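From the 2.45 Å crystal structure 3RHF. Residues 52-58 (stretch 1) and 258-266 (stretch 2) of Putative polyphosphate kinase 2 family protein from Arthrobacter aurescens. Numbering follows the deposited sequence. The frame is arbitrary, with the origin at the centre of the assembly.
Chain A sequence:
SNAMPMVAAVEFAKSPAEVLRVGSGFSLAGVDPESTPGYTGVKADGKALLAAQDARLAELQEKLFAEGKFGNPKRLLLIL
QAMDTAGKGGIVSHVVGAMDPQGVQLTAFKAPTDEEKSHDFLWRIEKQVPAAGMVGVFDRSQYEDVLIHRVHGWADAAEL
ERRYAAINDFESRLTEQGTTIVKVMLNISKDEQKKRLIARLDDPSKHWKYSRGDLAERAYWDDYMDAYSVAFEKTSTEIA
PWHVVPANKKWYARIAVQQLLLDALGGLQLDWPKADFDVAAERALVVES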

# COMPACT_ATOMS: atom_id res chain seq x y z
N ALA A 52 -6.81 0.61 -17.38
CA ALA A 52 -6.23 -0.49 -18.09
C ALA A 52 -4.78 -0.66 -17.61
O ALA A 52 -4.26 -1.79 -17.46
CB ALA A 52 -6.30 -0.23 -19.57
N GLN A 53 -4.11 0.48 -17.40
CA GLN A 53 -2.73 0.50 -16.92
C GLN A 53 -2.64 -0.23 -15.60
O GLN A 53 -1.69 -0.97 -15.40
CB GLN A 53 -2.24 1.93 -16.77
CG GLN A 53 -1.83 2.54 -18.08
CD GLN A 53 -1.26 3.90 -17.92
OE1 GLN A 53 -1.63 4.60 -16.99
NE2 GLN A 53 -0.34 4.30 -18.84
N ASP A 54 -3.65 -0.06 -14.73
CA ASP A 54 -3.67 -0.63 -13.40
C ASP A 54 -3.59 -2.15 -13.47
O ASP A 54 -2.85 -2.75 -12.72
CB ASP A 54 -4.96 -0.24 -12.63
CG ASP A 54 -5.04 1.25 -12.30
OD1 ASP A 54 -4.05 1.98 -12.54
OD2 ASP A 54 -6.11 1.72 -11.81
N ALA A 55 -4.43 -2.76 -14.31
CA ALA A 55 -4.45 -4.19 -14.53
C ALA A 55 -3.12 -4.64 -15.11
O ALA A 55 -2.55 -5.64 -14.65
CB ALA A 55 -5.58 -4.59 -15.46
N ARG A 56 -2.60 -3.91 -16.08
CA ARG A 56 -1.29 -4.26 -16.62
C ARG A 56 -0.16 -4.24 -15.56
O ARG A 56 0.69 -5.15 -15.53
CB ARG A 56 -0.92 -3.33 -17.74
CG ARG A 56 -1.81 -3.47 -18.96
CD ARG A 56 -1.42 -2.43 -19.97
NE ARG A 56 -2.48 -2.21 -20.91
CZ ARG A 56 -2.56 -1.19 -21.76
NH1 ARG A 56 -1.60 -0.27 -21.83
NH2 ARG A 56 -3.61 -1.12 -22.56
N LEU A 57 -0.14 -3.18 -14.73
CA LEU A 57 0.84 -3.00 -13.69
C LEU A 57 0.71 -4.12 -12.64
O LEU A 57 1.71 -4.69 -12.26
CB LEU A 57 0.68 -1.63 -13.06
CG LEU A 57 1.75 -1.13 -12.08
CD1 LEU A 57 3.08 -1.03 -12.75
CD2 LEU A 57 1.42 0.28 -11.44
N ALA A 58 -0.51 -4.45 -12.23
CA ALA A 58 -0.74 -5.56 -11.28
C ALA A 58 -0.13 -6.87 -11.82
O ALA A 58 0.56 -7.57 -11.13
CB ALA A 58 -2.23 -5.72 -10.98
N GLN A 258 2.56 6.09 -14.78
CA GLN A 258 2.28 4.66 -14.94
C GLN A 258 2.89 4.04 -16.18
O GLN A 258 3.41 2.92 -16.11
CB GLN A 258 0.79 4.28 -14.76
CG GLN A 258 0.61 3.84 -13.32
CD GLN A 258 -0.78 3.44 -12.90
OE1 GLN A 258 -1.29 3.94 -11.89
NE2 GLN A 258 -1.38 2.49 -13.63
N GLN A 259 2.89 4.75 -17.30
CA GLN A 259 3.41 4.14 -18.54
C GLN A 259 4.90 4.01 -18.44
O GLN A 259 5.47 3.07 -18.97
CB GLN A 259 3.02 4.92 -19.80
CG GLN A 259 3.11 4.12 -21.10
CD GLN A 259 2.15 2.95 -21.15
OE1 GLN A 259 0.94 3.09 -20.95
NE2 GLN A 259 2.68 1.79 -21.44
N LEU A 260 5.53 4.90 -17.71
CA LEU A 260 6.99 4.81 -17.47
C LEU A 260 7.37 3.55 -16.72
O LEU A 260 8.33 2.86 -17.09
CB LEU A 260 7.47 6.04 -16.69
CG LEU A 260 7.81 7.29 -17.51
CD1 LEU A 260 8.15 8.39 -16.54
CD2 LEU A 260 8.97 7.10 -18.51
N LEU A 261 6.61 3.30 -15.66
CA LEU A 261 6.67 2.06 -14.90
C LEU A 261 6.48 0.83 -15.74
O LEU A 261 7.26 -0.09 -15.64
CB LEU A 261 5.60 2.04 -13.85
CG LEU A 261 6.01 2.15 -12.41
CD1 LEU A 261 7.21 3.08 -12.18
CD2 LEU A 261 4.80 2.65 -11.65
N LEU A 262 5.41 0.81 -16.53
CA LEU A 262 5.10 -0.40 -17.36
C LEU A 262 6.17 -0.66 -18.41
O LEU A 262 6.49 -1.81 -18.67
CB LEU A 262 3.72 -0.31 -18.07
CG LEU A 262 2.55 -0.22 -17.09
CD1 LEU A 262 1.32 0.48 -17.73
CD2 LEU A 262 2.13 -1.57 -16.54
N ASP A 263 6.67 0.42 -19.04
CA ASP A 263 7.67 0.30 -20.08
C ASP A 263 9.01 -0.16 -19.46
O ASP A 263 9.71 -0.95 -20.06
CB ASP A 263 7.83 1.64 -20.80
CG ASP A 263 6.59 2.04 -21.68
OD1 ASP A 263 5.57 1.30 -21.82
OD2 ASP A 263 6.67 3.15 -22.29
N ALA A 264 9.36 0.33 -18.27
CA ALA A 264 10.54 -0.13 -17.52
C ALA A 264 10.41 -1.63 -17.16
O ALA A 264 11.35 -2.40 -17.33
CB ALA A 264 10.74 0.71 -16.26
N LEU A 265 9.24 -2.03 -16.68
CA LEU A 265 8.98 -3.39 -16.34
C LEU A 265 8.92 -4.30 -17.55
O LEU A 265 9.31 -5.44 -17.47
CB LEU A 265 7.66 -3.48 -15.61
CG LEU A 265 7.66 -3.00 -14.19
CD1 LEU A 265 6.34 -2.75 -13.64
CD2 LEU A 265 8.34 -4.05 -13.40
N GLY A 266 8.42 -3.79 -18.66
CA GLY A 266 8.35 -4.55 -19.93
C GLY A 266 9.73 -4.77 -20.53
O GLY A 266 9.94 -5.70 -21.30
O HOH W 1 1.28 -0.52 -21.50

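Both stretches are helical throughout, and they lie side by side with their N-to-C directions 32° apart, so they run roughly the same way. Each is held in shape by the usual i to i+4 hydrogen bonds, such as Leu57 N to Gln53 O at 2.8 Å and Leu262 N to Gln258 O at 2.9 Å. The axes come no closer than 10.1 Å, a spacing that leaves room for side chains between them. The register is set by two pairs one helical turn apart: the CA atoms of Gln53 and Gln258 are 6.8 Å apart, and those of Leu57 and Leu262 are 6.2 Å apart. Although more than 200 residues separate the two segments in sequence, they bury 458 Å² between them.

The apolar part of the contact centres on Leu57, whose side chain fits as a knob into a hole formed by Gln258, Leu261, Leu262 and Leu265. Its CA-to-CB bond points sideways, but with chi1 in t and chi2 in p the end of the side chain comes nearer the other helix. There Leu57 CD1 meets Leu265 CD1 at 3.8 Å and Leu261 CB at 4.1 Å, while Leu57 CD2 rests 4.1 Å from Gln258 CG, the aliphatic part of a polar residue. A branched, wholly apolar side chain suits this buried site because its two methyls can touch different walls of the hole. Leu262 reaches back in a similar way: its CD2 lies 3.8 Å from Leu57 CB, 3.7 Å from Arg56 CB and only 3.3 Å from Leu57 N, packed tightly against the backbone of the first helix. Its CD1 touches Gln53 CG at 3.8 Å, so its two methyls span a full turn of the facing helix.

Toward the N-terminal ends of the two helical stretches, polar residues pair by hydrogen bonding. Gln53 points toward the second helix and is buried, where an unpaired amide would be costly; its NE2 donates to Gln259 OE1 at 2.7 Å. Glutamine serves well here because its methylenes can pack against Leu262 while its amide hydrogen-bonds. Gln258 extends the other way, and its NE2 donates to Asp54 OD1 at 2.9 Å, passing 3.3 Å from Gln53 CB. The CA-to-CB bond of Asp54 points away, yet its carboxylate comes nearer and offers an acceptor, although the position of OD1 is less certain because it crowds an atom elsewhere in the model.

Gln259 uses both ends of its amide. While OE1 accepts from Gln53, NE2 donates to Asp263 OD1 at 3.0 Å, one turn along its own helix, and also to a water at 2.7 Å. That water accepts from Arg56 NH1 at 2.9 Å as well, thereby bridging the helices by accepting from two donors that could not bond to each other. The length of arginine lets Arg56 lay its aliphatic base beside Leu262 and carry its charge to this more open, hydrated site.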